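Local atomic coordinates of Csm3 (Thermoplasma volcanium, PDB entry 6AE2), a protein that probably binds RNA, and may cleave it as an endonuclease, within the type III-A CRISPR-Cas effector complex. Residues 94-99 / 193-198; 167-172 / 215-220. One frame throughout, in Å; residues are numbered along the deposited sequence.

In the fold
From the N terminus, the chain of Csm3 runs through strand 26-38 and the hairpin 62-67/71-78 to helix 80-93. The loop 94-99 that follows is met 94 residues later by helix 190-205, and interaction 1 closes this long excursion. Strand 166-170 lies inside it, whereas the partner of that strand, the loop 215-220, comes after the helix. The two closures therefore cross instead of nesting. Interaction 1 joins the loop after helix 80-93 to helix 190-205, which packs on strand 175-185 of the six-stranded sheet; interaction 2 ties the small two-stranded sheet to the lead-in of strand 220-230. Their centres are about 27 Å apart, and both touch the second subunit.

Interaction 1: residues 94-99 / 193-198; sequences VDYKGK and MIKCLK
Tyr-96 pushes its ring against helix 190-205 beside Cys-196, an example of how one aromatic side chain can fasten an irregular loop to a helix. The phenol points at the helix backbone: CG is anti to the backbone N (chi1 -168°), and from there the ring reaches across so that Tyr-96 OH lies 3.5 Å from Cys-196 CA. Cys-196 meets the ring obliquely, neither squarely over it nor in its plane. Its CB comes within 3.5 Å of Tyr-96 CE1, while SG sits 4.5 Å from the ring centroid and 38° off the ring normal, a sulfur-aromatic contact. Lys-195 runs obliquely across the phenol end with its aliphatic chain, CG lying 3.3 Å and CE 3.6 Å from Tyr-96 OH. No hydrogen bond crosses between the two segments, and the grip is by van der Waals and sulfur-ring contact. Beyond them, Glu-236 of the second subunit packs on Tyr-96 and forms a weak, long ion pair with Lys-195 NZ. Within the subunit, Leu-91 of helix 80-93 touches both Tyr-96 and Cys-196, and Ile-104 and Val-105 of helix 104-109 also meet the tyrosine, which thus lies where three helices converge.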
# COMPACT_ATOMS: atom_id res chain seq x y z
N VAL A 94 4.45 9.89 -15.65
CA VAL A 94 3.28 10.15 -16.48
C VAL A 94 3.47 11.36 -17.38
O VAL A 94 2.54 11.70 -18.14
CB VAL A 94 2.02 10.35 -15.63
CG1 VAL A 94 1.85 9.19 -14.65
CG2 VAL A 94 2.06 11.69 -14.90
N ASP A 95 4.63 12.02 -17.34
CA ASP A 95 4.91 13.20 -18.15
C ASP A 95 3.88 14.30 -17.88
O ASP A 95 3.18 14.77 -18.77
CB ASP A 95 4.98 12.83 -19.64
CG ASP A 95 5.61 13.93 -20.49
OD1 ASP A 95 4.93 14.94 -20.77
OD2 ASP A 95 6.78 13.77 -20.88
N TYR A 96 3.80 14.70 -16.61
CA TYR A 96 2.87 15.76 -16.23
C TYR A 96 3.44 17.11 -16.64
O TYR A 96 4.56 17.47 -16.26
CB TYR A 96 2.60 15.73 -14.73
CG TYR A 96 1.43 16.61 -14.32
CD1 TYR A 96 1.60 17.97 -14.09
CD2 TYR A 96 0.16 16.07 -14.16
CE1 TYR A 96 0.54 18.77 -13.73
CE2 TYR A 96 -0.91 16.87 -13.79
CZ TYR A 96 -0.72 18.22 -13.57
OH TYR A 96 -1.78 19.01 -13.21
N LYS A 97 2.67 17.85 -17.43
CA LYS A 97 2.98 19.22 -17.78
C LYS A 97 1.79 20.10 -17.39
O LYS A 97 0.68 19.61 -17.17
CB LYS A 97 3.30 19.37 -19.27
CG LYS A 97 4.10 18.22 -19.86
CD LYS A 97 5.07 18.71 -20.93
CE LYS A 97 5.09 17.79 -22.14
NZ LYS A 97 5.46 18.51 -23.39
N GLY A 98 2.04 21.40 -17.29
CA GLY A 98 1.04 22.33 -16.82
C GLY A 98 -0.11 22.50 -17.80
O GLY A 98 -0.32 21.71 -18.73
N LYS A 99 -0.87 23.57 -17.57
CA LYS A 99 -2.00 23.89 -18.44
C LYS A 99 -1.56 24.07 -19.89
O LYS A 99 -2.33 23.78 -20.82
CB LYS A 99 -2.72 25.14 -17.94
CG LYS A 99 -4.18 25.25 -18.35
CD LYS A 99 -4.34 26.10 -19.59
CE LYS A 99 -3.75 27.49 -19.38
NZ LYS A 99 -3.57 28.21 -20.67
N MET A 193 -1.17 24.66 -9.74
CA MET A 193 -0.22 24.07 -8.80
C MET A 193 -0.90 23.12 -7.84
O MET A 193 -0.41 22.01 -7.58
CB MET A 193 0.52 25.17 -8.04
CG MET A 193 1.44 26.02 -8.91
SD MET A 193 2.43 27.12 -7.90
CE MET A 193 1.28 28.47 -7.74
N ILE A 194 -2.04 23.53 -7.27
CA ILE A 194 -2.82 22.63 -6.43
C ILE A 194 -3.20 21.38 -7.21
O ILE A 194 -3.06 20.25 -6.72
CB ILE A 194 -4.07 23.35 -5.88
CG1 ILE A 194 -3.68 24.39 -4.83
CG2 ILE A 194 -5.06 22.35 -5.31
CD1 ILE A 194 -4.69 25.51 -4.69
N LYS A 195 -3.66 21.56 -8.45
CA LYS A 195 -4.05 20.42 -9.27
C LYS A 195 -2.87 19.48 -9.50
O LYS A 195 -3.01 18.26 -9.36
CB LYS A 195 -4.63 20.90 -10.60
CG LYS A 195 -4.57 19.87 -11.72
CD LYS A 195 -5.32 20.35 -12.95
CE LYS A 195 -5.30 19.31 -14.05
NZ LYS A 195 -5.11 19.93 -15.39
N CYS A 196 -1.70 20.03 -9.83
CA CYS A 196 -0.51 19.20 -10.00
C CYS A 196 -0.19 18.44 -8.71
O CYS A 196 0.25 17.29 -8.75
CB CYS A 196 0.67 20.05 -10.43
SG CYS A 196 2.27 19.23 -10.30
N LEU A 197 -0.43 19.08 -7.56
CA LEU A 197 -0.21 18.40 -6.28
C LEU A 197 -1.25 17.32 -6.05
O LEU A 197 -0.92 16.21 -5.60
CB LEU A 197 -0.23 19.43 -5.14
CG LEU A 197 -0.06 18.92 -3.71
CD1 LEU A 197 1.07 17.91 -3.59
CD2 LEU A 197 0.15 20.09 -2.75
N LYS A 198 -2.52 17.61 -6.35
CA LYS A 198 -3.59 16.66 -6.08
C LYS A 198 -3.43 15.38 -6.89
O LYS A 198 -3.49 14.28 -6.34
CB LYS A 198 -4.95 17.31 -6.36
CG LYS A 198 -5.31 18.48 -5.46
CD LYS A 198 -6.22 18.06 -4.32
CE LYS A 198 -6.84 19.27 -3.63
NZ LYS A 198 -7.83 19.96 -4.51

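Interaction 2: residues 167-172 / 215-220; sequences IERVRR and RGYGSV
Arg-169 lays its side chain over one face of the Tyr-217 ring, with NE above the ring centre, 3.4 Å from its plane. The overlap is a cation-pi contact: Arg-169 CZ stands 4.0 Å from the Tyr-217 ring centroid and only 14° off the normal. The match is not a flat stack, because the guanidinium and ring planes are 40° apart, and Arg-169 NH2 tilts in to 3.5 Å from Tyr-217 CD1. The bend at chi3 (83°) turns NE, and the guanidinium behind it, over the ring; Arg-169 CD adds a CH-pi contact over the same face, 4.2 Å from the Tyr-217 ring centroid. At the ring edge, Ile-167 CG2 comes within 3.9 Å of Tyr-217 CE2. Ile-167 and Arg-169, two apart on strand 166-170, thus both point to the loop and hold the tyrosine at an edge and over a face. The loop, with Gly-216 and Gly-218 flanking the tyrosine just before strand 220-230, is consistent with the glycine-rich loop recognised near the C-terminal end of RAMP proteins. Gly-216, with positive phi, turns the chain just before the aromatic residue. The charged end of Arg-169 is held from outside: NH1 makes a salt bridge to Glu-148, and NH2 makes one to Asp-129 of the second subunit. Tyr-217 OH is hydrogen-bonded to Glu-152, which also forms a salt bridge with Arg-215.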
# COMPACT_ATOMS: atom_id res chain seq x y z
N ILE A 167 11.74 -8.14 7.94
CA ILE A 167 11.60 -6.73 7.58
C ILE A 167 10.57 -6.08 8.48
O ILE A 167 9.50 -6.65 8.73
CB ILE A 167 11.22 -6.58 6.09
CG1 ILE A 167 12.20 -7.37 5.22
CG2 ILE A 167 11.18 -5.12 5.69
CD1 ILE A 167 12.09 -7.06 3.74
N GLU A 168 10.89 -4.89 8.98
CA GLU A 168 9.95 -4.13 9.79
C GLU A 168 8.99 -3.36 8.90
O GLU A 168 9.36 -2.88 7.82
CB GLU A 168 10.70 -3.15 10.70
CG GLU A 168 11.33 -3.79 11.92
CD GLU A 168 11.91 -2.76 12.87
OE1 GLU A 168 11.79 -1.55 12.58
OE2 GLU A 168 12.50 -3.16 13.90
N ARG A 169 7.75 -3.24 9.35
CA ARG A 169 6.73 -2.46 8.67
C ARG A 169 5.86 -1.75 9.69
O ARG A 169 5.68 -2.22 10.82
CB ARG A 169 5.83 -3.31 7.76
CG ARG A 169 6.53 -4.40 6.96
CD ARG A 169 5.56 -5.49 6.56
NE ARG A 169 4.81 -5.14 5.36
CZ ARG A 169 3.69 -5.74 4.98
NH1 ARG A 169 3.19 -6.73 5.71
NH2 ARG A 169 3.08 -5.36 3.87
N VAL A 170 5.32 -0.61 9.29
CA VAL A 170 4.34 0.12 10.09
C VAL A 170 2.97 -0.47 9.76
O VAL A 170 2.52 -0.42 8.61
CB VAL A 170 4.39 1.62 9.80
CG1 VAL A 170 3.49 2.37 10.76
CG2 VAL A 170 5.82 2.14 9.89
N ARG A 171 2.31 -1.03 10.77
CA ARG A 171 1.11 -1.81 10.53
C ARG A 171 0.00 -0.94 9.93
O ARG A 171 -0.02 0.28 10.07
CB ARG A 171 0.62 -2.48 11.82
CG ARG A 171 -0.08 -1.55 12.80
CD ARG A 171 -0.32 -2.27 14.12
NE ARG A 171 -0.68 -1.35 15.20
CZ ARG A 171 -1.07 -1.74 16.41
NH1 ARG A 171 -1.14 -3.03 16.71
NH2 ARG A 171 -1.38 -0.83 17.33
N ARG A 172 -0.92 -1.60 9.23
CA ARG A 172 -2.06 -0.92 8.64
C ARG A 172 -2.87 -0.21 9.71
O ARG A 172 -3.12 -0.76 10.79
CB ARG A 172 -2.92 -1.93 7.89
CG ARG A 172 -4.41 -1.65 7.83
CD ARG A 172 -5.14 -2.92 7.41
NE ARG A 172 -6.54 -2.73 7.05
CZ ARG A 172 -6.96 -2.30 5.87
NH1 ARG A 172 -6.07 -2.01 4.92
NH2 ARG A 172 -8.25 -2.15 5.62
N ARG A 215 6.12 -6.46 -3.39
CA ARG A 215 5.64 -7.41 -2.40
C ARG A 215 4.31 -7.00 -1.78
O ARG A 215 3.74 -7.77 -1.01
CB ARG A 215 6.68 -7.59 -1.29
CG ARG A 215 8.05 -8.03 -1.77
CD ARG A 215 8.37 -9.42 -1.26
NE ARG A 215 9.79 -9.73 -1.36
CZ ARG A 215 10.30 -10.95 -1.24
NH1 ARG A 215 9.49 -11.98 -1.00
NH2 ARG A 215 11.60 -11.15 -1.34
N GLY A 216 3.81 -5.81 -2.10
CA GLY A 216 2.58 -5.31 -1.53
C GLY A 216 2.74 -4.37 -0.36
O GLY A 216 1.75 -4.09 0.33
N TYR A 217 3.95 -3.87 -0.11
CA TYR A 217 4.17 -2.95 0.99
C TYR A 217 3.70 -1.54 0.63
O TYR A 217 3.56 -1.18 -0.55
CB TYR A 217 5.66 -2.88 1.37
CG TYR A 217 6.27 -4.10 2.02
CD1 TYR A 217 5.86 -5.39 1.69
CD2 TYR A 217 7.28 -3.96 2.96
CE1 TYR A 217 6.43 -6.50 2.28
CE2 TYR A 217 7.86 -5.06 3.56
CZ TYR A 217 7.44 -6.33 3.22
OH TYR A 217 8.02 -7.42 3.82
N GLY A 218 3.45 -0.74 1.66
CA GLY A 218 3.43 0.70 1.52
C GLY A 218 2.28 1.31 0.76
O GLY A 218 2.44 2.40 0.20
N SER A 219 1.12 0.66 0.72
CA SER A 219 -0.06 1.34 0.21
C SER A 219 -0.54 2.35 1.24
O SER A 219 -0.61 2.04 2.43
CB SER A 219 -1.17 0.35 -0.12
OG SER A 219 -2.41 1.02 -0.24
N VAL A 220 -0.88 3.55 0.78
CA VAL A 220 -1.07 4.70 1.65
C VAL A 220 -2.29 5.48 1.18
O VAL A 220 -2.52 5.62 -0.03
CB VAL A 220 0.20 5.57 1.68
CG1 VAL A 220 -0.12 7.01 1.98
CG2 VAL A 220 1.20 5.00 2.68